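Local coordinates for 3-oxo-glucose-6-phosphate:glutamate aminotransferase (Bacillus subtilis subsp. subtilis, PDB 4K2M), which catalyses the reversible pyridoxal phosphate-dependent transfer of an amino group from glutamate to 3-dehydro-glucose 6-phosphate, forming kanosamine 6-phosphate for antibiotic synthesis, at residues K193-M207 against K220-L234. Sequence-based numbering, arbitrary orientation.
Sequences KFILPVHLYGKHSDM and KVIEDACQGIGLTDL. With O1G (3-deoxy-3-[(E)-({3-hydroxy-2-methyl-5-[(phosphonooxy)methyl]pyridin-4-yl}methylidene)amino]-6-O-phosphono-alpha-D-gluco pyranose), chain C; EDO (1,2-ethanediol), chain G.
Lys193 O accepts Lys220 N and Ile195 N reaches Lys220 O, so 193-195 and 220-224 pair as parallel strands, their short axes 39° apart. Phe194 rests its CD1 against Lys220 CB, on the same sheet face. Beyond the strand, Leu196 lies alongside Ile222, and its CD2 reaches Asp224 CB at 3.7 Å. Asp224 N donates to Pro197 O (2.9 Å) and His199 N to Asp224 O, so the two backbones stay bonded beyond Ile195, making a single bridge at Val198 and Asp224. The two strands belong to a right-handed beta-alpha-beta unit of the aspartate aminotransferase fold, with helix 207-217 as the crossover, and their C-terminal ends carry the cofactor site. There Val198 CG1 touches the pyridine methyl C2A of the external aldimine (3.7 Å), while Asp224 OD2 stands 2.7 Å from the pyridine nitrogen N1' and is also held by Thr156. His199 NE2 donates to Glu223 OE1 at 2.6 Å, within the imidazole plane but from above the carboxylate, the two planes being 82° apart. Glu223 CG sits between backbone N and carbonyl carbon (chi1 63°), and the extended chain beyond it brings OE1 to the histidine; OE2 is bound by Thr241. Tyr201 N donates to Gln227 OE1 (2.8 Å), fixing the amide so that NE2 bonds the pyridine hydroxyl O3 (2.6 Å). Leu231 CD1 lies over one face of His204 in a CH-pi contact, and a water bridges His204 NE2 to Glu223 OE1. Met207 CE closes on Val221 CG1 at 3.8 Å.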
ATOM      1  N   LYS A 193      -9.761 -26.603  -1.664  1.00 15.24           N
ATOM      2  CA  LYS A 193      -8.965 -26.484  -0.453  1.00 17.18           C
ATOM      3  C   LYS A 193      -9.535 -25.425   0.478  1.00 15.83           C
ATOM      4  O   LYS A 193      -9.307 -25.476   1.686  1.00 13.77           O
ATOM      5  CB  LYS A 193      -7.502 -26.173  -0.803  1.00 16.71           C
ATOM      6  CG  LYS A 193      -6.771 -27.305  -1.537  1.00 31.11           C
ATOM      7  CD  LYS A 193      -6.860 -28.609  -0.751  1.00 32.65           C
ATOM      8  CE  LYS A 193      -6.079 -29.743  -1.420  1.00 46.05           C
ATOM      9  NZ  LYS A 193      -6.456 -29.901  -2.848  1.00 48.91           N
ATOM     10  N   PHE A 194     -10.299 -24.482  -0.079  1.00 16.23           N
ATOM     11  CA  PHE A 194     -10.772 -23.323   0.693  1.00 12.57           C
ATOM     12  C   PHE A 194     -12.233 -22.991   0.465  1.00 13.49           C
ATOM     13  O   PHE A 194     -12.751 -23.192  -0.632  1.00 13.06           O
ATOM     14  CB  PHE A 194      -9.986 -22.073   0.283  1.00 12.11           C
ATOM     15  CG  PHE A 194      -8.517 -22.186   0.525  1.00 15.67           C
ATOM     16  CD1 PHE A 194      -7.985 -21.849   1.758  1.00 22.30           C
ATOM     17  CD2 PHE A 194      -7.669 -22.631  -0.474  1.00 17.18           C
ATOM     18  CE1 PHE A 194      -6.620 -21.964   1.989  1.00 24.09           C
ATOM     19  CE2 PHE A 194      -6.303 -22.743  -0.250  1.00 21.19           C
ATOM     20  CZ  PHE A 194      -5.781 -22.407   0.981  1.00 27.26           C
ATOM     21  N   ILE A 195     -12.877 -22.448   1.493  1.00 13.26           N
ATOM     22  CA  ILE A 195     -14.136 -21.732   1.328  1.00 11.38           C
ATOM     23  C   ILE A 195     -13.869 -20.280   1.713  1.00 14.10           C
ATOM     24  O   ILE A 195     -13.276 -20.019   2.761  1.00 12.64           O
ATOM     25  CB  ILE A 195     -15.235 -22.258   2.253  1.00 11.63           C
ATOM     26  CG1 ILE A 195     -15.392 -23.775   2.103  1.00 14.01           C
ATOM     27  CG2 ILE A 195     -16.544 -21.596   1.910  1.00 13.46           C
ATOM     28  CD1 ILE A 195     -16.490 -24.358   3.022  1.00 14.50           C
ATOM     29  N   LEU A 196     -14.321 -19.344   0.878  1.00 11.82           N
ATOM     30  CA  LEU A 196     -14.080 -17.904   1.101  1.00  9.58           C
ATOM     31  C   LEU A 196     -15.425 -17.189   1.117  1.00 12.65           C
ATOM     32  O   LEU A 196     -15.840 -16.595   0.123  1.00 12.46           O
ATOM     33  CB  LEU A 196     -13.187 -17.355  -0.024  1.00 10.85           C
ATOM     34  CG  LEU A 196     -12.318 -16.113   0.193  1.00 22.57           C
ATOM     35  CD1 LEU A 196     -11.643 -15.711  -1.119  1.00 14.60           C
ATOM     36  CD2 LEU A 196     -13.091 -14.955   0.770  1.00 21.56           C
ATOM     37  N   PRO A 197     -16.123 -17.248   2.251  1.00 12.52           N
ATOM     38  CA  PRO A 197     -17.382 -16.511   2.381  1.00 13.40           C
ATOM     39  C   PRO A 197     -17.111 -15.021   2.470  1.00 12.83           C
ATOM     40  O   PRO A 197     -16.078 -14.598   3.004  1.00 12.89           O
ATOM     41  CB  PRO A 197     -17.953 -17.010   3.720  1.00 15.23           C
ATOM     42  CG  PRO A 197     -16.757 -17.486   4.497  1.00 18.21           C
ATOM     43  CD  PRO A 197     -15.766 -17.986   3.483  1.00 13.19           C
ATOM     44  N   VAL A 198     -18.042 -14.226   1.959  1.00 10.84           N
ATOM     45  CA  VAL A 198     -17.945 -12.780   2.054  1.00 12.85           C
ATOM     46  C   VAL A 198     -19.103 -12.240   2.883  1.00 12.40           C
ATOM     47  O   VAL A 198     -20.264 -12.583   2.642  1.00 11.25           O
ATOM     48  CB  VAL A 198     -18.007 -12.143   0.669  1.00 10.30           C
ATOM     49  CG1 VAL A 198     -17.888 -10.609   0.779  1.00 11.01           C
ATOM     50  CG2 VAL A 198     -16.909 -12.706  -0.226  1.00 12.63           C
ATOM     51  N   HIS A 199     -18.802 -11.392   3.856  1.00 12.73           N
ATOM     52  CA  HIS A 199     -19.882 -10.814   4.653  1.00 12.29           C
ATOM     53  C   HIS A 199     -20.361  -9.568   3.935  1.00 14.31           C
ATOM     54  O   HIS A 199     -20.057  -8.440   4.319  1.00 13.12           O
ATOM     55  CB  HIS A 199     -19.420 -10.535   6.083  1.00 11.01           C
ATOM     56  CG  HIS A 199     -18.847 -11.755   6.738  1.00 11.51           C
ATOM     57  ND1 HIS A 199     -19.379 -13.005   6.542  1.00 15.33           N
ATOM     58  CD2 HIS A 199     -17.759 -11.916   7.528  1.00 18.94           C
ATOM     59  CE1 HIS A 199     -18.645 -13.899   7.190  1.00 17.00           C
ATOM     60  NE2 HIS A 199     -17.658 -13.268   7.789  1.00 17.10           N
ATOM     61  N   LEU A 200     -21.083  -9.794   2.847  1.00 11.35           N
ATOM     62  CA  LEU A 200     -21.367  -8.737   1.884  1.00 13.26           C
ATOM     63  C   LEU A 200     -22.338  -7.714   2.433  1.00 12.88           C
ATOM     64  O   LEU A 200     -23.353  -8.066   3.059  1.00 11.89           O
ATOM     65  CB  LEU A 200     -21.952  -9.352   0.612  1.00 13.75           C
ATOM     66  CG  LEU A 200     -21.994  -8.418  -0.596  1.00 11.65           C
ATOM     67  CD1 LEU A 200     -20.586  -7.906  -0.960  1.00 13.65           C
ATOM     68  CD2 LEU A 200     -22.603  -9.183  -1.775  1.00 13.54           C
ATOM     69  N   TYR A 201     -21.999  -6.447   2.188  1.00 10.67           N
ATOM     70  CA  TYR A 201     -22.765  -5.281   2.626  1.00 10.90           C
ATOM     71  C   TYR A 201     -22.754  -5.141   4.148  1.00 13.68           C
ATOM     72  O   TYR A 201     -23.413  -4.253   4.691  1.00 12.76           O
ATOM     73  CB  TYR A 201     -24.209  -5.321   2.105  1.00 13.39           C
ATOM     74  CG  TYR A 201     -24.328  -5.614   0.620  1.00 13.20           C
ATOM     75  CD1 TYR A 201     -23.395  -5.132  -0.287  1.00  9.93           C
ATOM     76  CD2 TYR A 201     -25.387  -6.355   0.137  1.00  9.74           C
ATOM     77  CE1 TYR A 201     -23.510  -5.403  -1.652  1.00 14.26           C
ATOM     78  CE2 TYR A 201     -25.509  -6.631  -1.214  1.00 12.43           C
ATOM     79  CZ  TYR A 201     -24.574  -6.143  -2.099  1.00 14.25           C
ATOM     80  OH  TYR A 201     -24.727  -6.438  -3.437  1.00 14.13           O
ATOM     81  N   GLY A 202     -21.998  -6.004   4.831  1.00 10.77           N
ATOM     82  CA  GLY A 202     -21.938  -5.980   6.292  1.00 11.69           C
ATOM     83  C   GLY A 202     -22.790  -7.056   6.956  1.00 15.09           C
ATOM     84  O   GLY A 202     -22.861  -7.140   8.184  1.00 13.57           O
ATOM     85  N   LYS A 203     -23.418  -7.900   6.146  1.00 12.77           N
ATOM     86  CA  LYS A 203     -24.241  -9.006   6.665  1.00  9.50           C
ATOM     87  C   LYS A 203     -23.354 -10.225   6.916  1.00 14.31           C
ATOM     88  O   LYS A 203     -22.569 -10.614   6.059  1.00 13.67           O
ATOM     89  CB  LYS A 203     -25.307  -9.373   5.626  1.00  9.77           C
ATOM     90  CG  LYS A 203     -26.186 -10.560   5.972  1.00 14.64           C
ATOM     91  CD  LYS A 203     -27.160 -10.242   7.084  1.00 20.44           C
ATOM     92  CE  LYS A 203     -28.165 -11.385   7.244  1.00 23.66           C
ATOM     93  NZ  LYS A 203     -29.112 -11.094   8.357  1.00 23.77           N
ATOM     94  N   HIS A 204     -23.496 -10.838   8.086  1.00 12.45           N
ATOM     95  CA  HIS A 204     -22.694 -12.006   8.453  1.00 16.78           C
ATOM     96  C   HIS A 204     -23.185 -13.244   7.697  1.00 15.44           C
ATOM     97  O   HIS A 204     -24.385 -13.569   7.720  1.00 15.96           O
ATOM     98  CB  HIS A 204     -22.820 -12.236   9.966  1.00 15.95           C
ATOM     99  CG  HIS A 204     -21.586 -12.784  10.613  1.00 18.42           C
ATOM    100  ND1 HIS A 204     -21.329 -12.639  11.960  1.00 21.51           N
ATOM    101  CD2 HIS A 204     -20.538 -13.467  10.099  1.00 16.28           C
ATOM    102  CE1 HIS A 204     -20.177 -13.221  12.249  1.00 24.27           C
ATOM    103  NE2 HIS A 204     -19.677 -13.731  11.137  1.00 19.28           N
ATOM    104  N   SER A 205     -22.264 -13.935   7.020  1.00 13.22           N
ATOM    105  CA  SER A 205     -22.577 -15.202   6.369  1.00 11.85           C
ATOM    106  C   SER A 205     -22.938 -16.240   7.425  1.00 14.94           C
ATOM    107  O   SER A 205     -22.655 -16.043   8.607  1.00 16.90           O
ATOM    108  CB  SER A 205     -21.364 -15.713   5.606  1.00 15.95           C
ATOM    109  OG  SER A 205     -21.014 -14.847   4.554  1.00 14.42           O
ATOM    110  N   ASP A 206     -23.533 -17.357   7.000  1.00 12.77           N
ATOM    111  CA  ASP A 206     -23.900 -18.426   7.936  1.00 18.80           C
ATOM    112  C   ASP A 206     -22.670 -19.250   8.285  1.00 21.50           C
ATOM    113  O   ASP A 206     -22.487 -20.366   7.788  1.00 17.63           O
ATOM    114  CB  ASP A 206     -24.976 -19.321   7.328  1.00 18.80           C
ATOM    115  CG  ASP A 206     -25.547 -20.333   8.332  1.00 33.23           C
ATOM    116  OD1 ASP A 206     -24.994 -20.504   9.452  1.00 26.78           O
ATOM    117  OD2 ASP A 206     -26.556 -20.977   7.977  1.00 34.45           O
ATOM    118  N   MET A 207     -21.835 -18.706   9.166  1.00 18.14           N
ATOM    119  CA  MET A 207     -20.505 -19.276   9.376  1.00 15.62           C
ATOM    120  C   MET A 207     -20.504 -20.630  10.079  1.00 14.87           C
ATOM    121  O   MET A 207     -19.654 -21.486   9.786  1.00 15.62           O
ATOM    122  CB  MET A 207     -19.602 -18.281  10.107  1.00 15.86           C
ATOM    123  CG  MET A 207     -19.236 -17.041   9.274  1.00 14.98           C
ATOM    124  SD  MET A 207     -18.327 -17.469   7.792  1.00 16.53           S
ATOM    125  CE  MET A 207     -16.784 -18.012   8.502  1.00 18.53           C
ATOM    126  N   LYS A 220     -10.112 -25.319   4.544  1.00 14.18           N
ATOM    127  CA  LYS A 220      -9.812 -24.143   5.353  1.00 14.08           C
ATOM    128  C   LYS A 220     -10.811 -23.047   5.014  1.00 16.66           C
ATOM    129  O   LYS A 220     -11.282 -22.953   3.878  1.00 14.13           O
ATOM    130  CB  LYS A 220      -8.401 -23.654   5.026  1.00 17.97           C
ATOM    131  CG  LYS A 220      -7.326 -24.672   5.370  1.00 27.19           C
ATOM    132  CD  LYS A 220      -7.246 -24.859   6.874  1.00 27.79           C
ATOM    133  CE  LYS A 220      -6.235 -25.938   7.232  1.00 52.22           C
ATOM    134  NZ  LYS A 220      -4.978 -25.744   6.455  1.00 47.17           N
ATOM    135  N   VAL A 221     -11.124 -22.213   5.996  1.00 14.03           N
ATOM    136  CA  VAL A 221     -12.095 -21.144   5.803  1.00 11.93           C
ATOM    137  C   VAL A 221     -11.391 -19.816   6.015  1.00 17.11           C
ATOM    138  O   VAL A 221     -10.871 -19.538   7.098  1.00 13.82           O
ATOM    139  CB  VAL A 221     -13.258 -21.250   6.784  1.00 13.54           C
ATOM    140  CG1 VAL A 221     -14.187 -20.048   6.638  1.00 14.06           C
ATOM    141  CG2 VAL A 221     -14.036 -22.536   6.560  1.00 17.50           C
ATOM    142  N   ILE A 222     -11.354 -19.006   4.971  1.00 12.42           N
ATOM    143  CA  ILE A 222     -10.833 -17.664   5.126  1.00 10.18           C
ATOM    144  C   ILE A 222     -11.986 -16.749   4.790  1.00 15.13           C
ATOM    145  O   ILE A 222     -12.554 -16.837   3.697  1.00 15.92           O
ATOM    146  CB  ILE A 222      -9.602 -17.422   4.212  1.00 12.40           C
ATOM    147  CG1 ILE A 222      -9.247 -15.931   4.163  1.00 17.11           C
ATOM    148  CG2 ILE A 222      -9.822 -18.010   2.806  1.00 19.02           C
ATOM    149  CD1 ILE A 222      -7.856 -15.658   3.552  1.00 18.14           C
ATOM    150  N   GLU A 223     -12.365 -15.888   5.726  1.00 14.63           N
ATOM    151  CA  GLU A 223     -13.556 -15.082   5.502  1.00 15.92           C
ATOM    152  C   GLU A 223     -13.162 -13.674   5.093  1.00 18.18           C
ATOM    153  O   GLU A 223     -12.204 -13.103   5.620  1.00 16.40           O
ATOM    154  CB  GLU A 223     -14.448 -15.058   6.739  1.00 21.04           C
ATOM    155  CG  GLU A 223     -13.796 -14.413   7.931  1.00 17.75           C
ATOM    156  CD  GLU A 223     -14.654 -14.441   9.171  1.00 24.36           C
ATOM    157  OE1 GLU A 223     -15.868 -14.726   9.077  1.00 22.74           O
ATOM    158  OE2 GLU A 223     -14.100 -14.165  10.253  1.00 22.26           O
ATOM    159  N   ASP A 224     -13.882 -13.138   4.113  1.00 13.87           N
ATOM    160  CA  ASP A 224     -13.664 -11.775   3.657  1.00 13.73           C
ATOM    161  C   ASP A 224     -14.638 -10.951   4.470  1.00 12.26           C
ATOM    162  O   ASP A 224     -15.829 -10.889   4.160  1.00 12.02           O
ATOM    163  CB  ASP A 224     -14.000 -11.671   2.170  1.00 15.45           C
ATOM    164  CG  ASP A 224     -13.862 -10.270   1.631  1.00 17.59           C
ATOM    165  OD1 ASP A 224     -13.813  -9.304   2.422  1.00 17.51           O
ATOM    166  OD2 ASP A 224     -13.828 -10.135   0.398  1.00 15.21           O
ATOM    167  N   ALA A 225     -14.134 -10.320   5.523  1.00 13.94           N
ATOM    168  CA  ALA A 225     -14.965  -9.483   6.372  1.00 14.83           C
ATOM    169  C   ALA A 225     -14.577  -8.036   6.123  1.00 14.90           C
ATOM    170  O   ALA A 225     -14.691  -7.181   7.014  1.00 14.10           O
ATOM    171  CB  ALA A 225     -14.758  -9.849   7.837  1.00 14.38           C
ATOM    172  N   CYS A 226     -14.099  -7.750   4.911  1.00 12.30           N
ATOM    173  CA  CYS A 226     -13.645  -6.391   4.626  1.00 13.86           C
ATOM    174  C   CYS A 226     -14.723  -5.320   4.823  1.00 15.14           C
ATOM    175  O   CYS A 226     -14.404  -4.160   5.138  1.00 16.44           O
ATOM    176  CB  CYS A 226     -12.995  -6.308   3.242  1.00 15.36           C
ATOM    177  SG  CYS A 226     -11.406  -7.190   3.198  1.00 17.36           S
ATOM    178  N   GLN A 227     -15.996  -5.712   4.703  1.00 13.44           N
ATOM    179  CA  GLN A 227     -17.105  -4.773   4.935  1.00 13.57           C
ATOM    180  C   GLN A 227     -17.818  -5.021   6.266  1.00 15.90           C
ATOM    181  O   GLN A 227     -18.864  -4.438   6.522  1.00 17.55           O
ATOM    182  CB  GLN A 227     -18.140  -4.891   3.811  1.00 12.55           C
ATOM    183  CG  GLN A 227     -17.637  -4.364   2.466  1.00 13.81           C
ATOM    184  CD  GLN A 227     -18.672  -4.508   1.358  1.00 16.03           C
ATOM    185  OE1 GLN A 227     -19.825  -4.859   1.613  1.00 15.55           O
ATOM    186  NE2 GLN A 227     -18.259  -4.245   0.121  1.00 20.71           N
ATOM    187  N   GLY A 228     -17.260  -5.892   7.101  1.00 11.04           N
ATOM    188  CA  GLY A 228     -17.988  -6.387   8.261  1.00 13.42           C
ATOM    189  C   GLY A 228     -17.430  -6.073   9.647  1.00 14.30           C
ATOM    190  O   GLY A 228     -17.844  -6.714  10.626  1.00 13.47           O
ATOM    191  N   ILE A 229     -16.523  -5.112   9.770  1.00 12.59           N
ATOM    192  CA  ILE A 229     -16.005  -4.800  11.110  1.00 10.68           C
ATOM    193  C   ILE A 229     -17.134  -4.403  12.068  1.00 13.68           C
ATOM    194  O   ILE A 229     -17.999  -3.591  11.719  1.00 13.51           O
ATOM    195  CB  ILE A 229     -14.884  -3.747  11.105  1.00 13.72           C
ATOM    196  CG1 ILE A 229     -14.178  -3.746  12.469  1.00 21.74           C
ATOM    197  CG2 ILE A 229     -15.421  -2.350  10.748  1.00 15.74           C
ATOM    198  CD1 ILE A 229     -12.870  -2.977  12.511  1.00 23.54           C
ATOM    199  N   GLY A 230     -17.123  -5.004  13.261  1.00 15.71           N
ATOM    200  CA  GLY A 230     -18.138  -4.752  14.285  1.00 16.08           C
ATOM    201  C   GLY A 230     -19.093  -5.935  14.442  1.00 11.14           C
ATOM    202  O   GLY A 230     -19.857  -6.013  15.405  1.00 15.50           O
ATOM    203  N   LEU A 231     -19.078  -6.874  13.492  1.00 10.60           N
ATOM    204  CA  LEU A 231     -19.969  -8.035  13.588  1.00 11.70           C
ATOM    205  C   LEU A 231     -19.661  -8.865  14.830  1.00 13.20           C
ATOM    206  O   LEU A 231     -18.513  -9.201  15.101  1.00 14.46           O
ATOM    207  CB  LEU A 231     -19.885  -8.929  12.341  1.00 13.33           C
ATOM    208  CG  LEU A 231     -20.583  -8.427  11.072  1.00 15.12           C
ATOM    209  CD1 LEU A 231     -20.188  -9.312   9.890  1.00 11.41           C
ATOM    210  CD2 LEU A 231     -22.082  -8.483  11.257  1.00 15.04           C
ATOM    211  N   THR A 232     -20.694  -9.164  15.608  1.00 13.32           N
ATOM    212  CA  THR A 232     -20.551 -10.023  16.774  1.00 15.23           C
ATOM    213  C   THR A 232     -20.071 -11.411  16.348  1.00 15.47           C
ATOM    214  O   THR A 232     -20.559 -11.982  15.358  1.00 16.82           O
ATOM    215  CB  THR A 232     -21.888 -10.130  17.506  1.00 18.40           C
ATOM    216  OG1 THR A 232     -22.168  -8.867  18.119  1.00 17.50           O
ATOM    217  CG2 THR A 232     -21.852 -11.224  18.576  1.00 24.23           C
ATOM    218  N   ASP A 233     -19.092 -11.928  17.090  1.00 15.55           N
ATOM    219  CA  ASP A 233     -18.519 -13.253  16.855  1.00 16.18           C
ATOM    220  C   ASP A 233     -17.802 -13.356  15.525  1.00 15.54           C
ATOM    221  O   ASP A 233     -17.641 -14.447  14.987  1.00 18.83           O
ATOM    222  CB  ASP A 233     -19.585 -14.344  16.956  1.00 14.58           C
ATOM    223  CG  ASP A 233     -20.030 -14.579  18.373  1.00 33.09           C
ATOM    224  OD1 ASP A 233     -19.247 -14.273  19.294  1.00 30.54           O
ATOM    225  OD2 ASP A 233     -21.164 -15.060  18.555  1.00 30.68           O
ATOM    226  N   LEU A 234     -17.345 -12.223  15.007  1.00 14.33           N
ATOM    227  CA  LEU A 234     -16.565 -12.246  13.773  1.00 12.62           C
ATOM    228  C   LEU A 234     -15.338 -13.133  13.958  1.00 17.44           C
ATOM    229  O   LEU A 234     -14.574 -12.962  14.914  1.00 16.85           O
ATOM    230  CB  LEU A 234     -16.125 -10.826  13.409  1.00 17.92           C
ATOM    231  CG  LEU A 234     -15.449 -10.700  12.047  1.00 17.78           C
ATOM    232  CD1 LEU A 234     -16.447 -11.104  10.959  1.00 18.58           C
ATOM    233  CD2 LEU A 234     -14.964  -9.279  11.847  1.00 14.48           C
TER
HETATM  234  P   O1G C 501      -9.312  -3.107  -0.085  1.00 18.25           P
HETATM  235  C3A O1G C 501     -14.673  -5.328  -0.378  1.00 19.79           C
HETATM  236  O3  O1G C 501     -15.745  -4.502  -0.431  1.00 26.82           O
HETATM  237  C1  O1G C 501     -15.463   0.170  -3.488  1.00 25.70           C
HETATM  238  N1' O1G C 501     -13.705  -7.464  -0.070  1.00 19.07           N
HETATM  239  C2  O1G C 501     -15.426  -1.184  -2.776  1.00 29.37           C
HETATM  240  O2  O1G C 501     -16.759  -1.289  -2.170  1.00 22.60           O
HETATM  241  C9A O1G C 501     -14.805  -6.695  -0.115  1.00 15.95           C
HETATM  242  C2A O1G C 501     -16.147  -7.359   0.139  1.00 19.04           C
HETATM  243  C3  O1G C 501     -14.315  -1.296  -1.718  1.00 25.51           C
HETATM  244  N3' O1G C 501     -14.285  -2.727  -1.366  1.00 26.32           N
HETATM  245  O1  O1G C 501     -15.926   1.217  -2.621  1.00 31.21           O
HETATM  246  C4  O1G C 501     -12.963  -0.769  -2.236  1.00 24.51           C
HETATM  247  O4  O1G C 501     -12.257  -0.525  -1.003  1.00 24.61           O
HETATM  248  C4A O1G C 501     -13.425  -4.771  -0.593  1.00 17.86           C
HETATM  249  C4B O1G C 501     -13.260  -3.335  -0.899  1.00 20.65           C
HETATM  250  C5  O1G C 501     -13.195   0.607  -2.861  1.00 21.20           C
HETATM  251  O5  O1G C 501     -14.150   0.540  -3.928  1.00 27.10           O
HETATM  252  C5A O1G C 501     -12.302  -5.592  -0.546  1.00 19.33           C
HETATM  253  C5T O1G C 501     -10.843  -5.158  -0.766  1.00 17.29           C
HETATM  254  C6  O1G C 501     -11.999   1.155  -3.587  1.00 24.29           C
HETATM  255  C6A O1G C 501     -12.476  -6.943  -0.287  1.00 20.63           C
HETATM  256  OP1 O1G C 501      -8.250  -3.882  -0.836  1.00 15.72           O
HETATM  257  OP2 O1G C 501      -8.860  -2.649   1.261  1.00 15.08           O
HETATM  258  OP3 O1G C 501      -9.972  -2.028  -0.974  1.00 18.05           O
HETATM  259  OP4 O1G C 501     -10.469  -4.215   0.265  1.00 19.04           O
HETATM  260  O6  O1G C 501     -12.083   2.482  -3.945  1.00 25.48           O
HETATM  261  P'  O1G C 501     -10.771   3.411  -3.969  1.00 24.17           P
HETATM  262  OP6 O1G C 501     -10.273   3.447  -2.539  1.00 21.28           O
HETATM  263  OP7 O1G C 501      -9.778   2.822  -4.945  1.00 23.94           O
HETATM  264  OP8 O1G C 501     -11.342   4.751  -4.439  1.00 22.75           O
HETATM  265  C1  EDO G 505     -25.652  -7.690  -6.497  1.00 23.19           C
HETATM  266  O1  EDO G 505     -24.772  -8.464  -7.307  1.00 31.14           O
HETATM  267  C2  EDO G 505     -26.222  -8.544  -5.373  1.00 18.57           C
HETATM  268  O2  EDO G 505     -25.179  -8.832  -4.439  1.00 24.64           O
HETATM  269  O   HOH W   1     -17.221  -8.197   3.997  1.00 16.73           O
HETATM  270  O   HOH W   2     -22.816 -11.378  14.050  1.00 19.46           O
HETATM  271  O   HOH W   3     -17.241 -14.874  11.244  1.00 19.64           O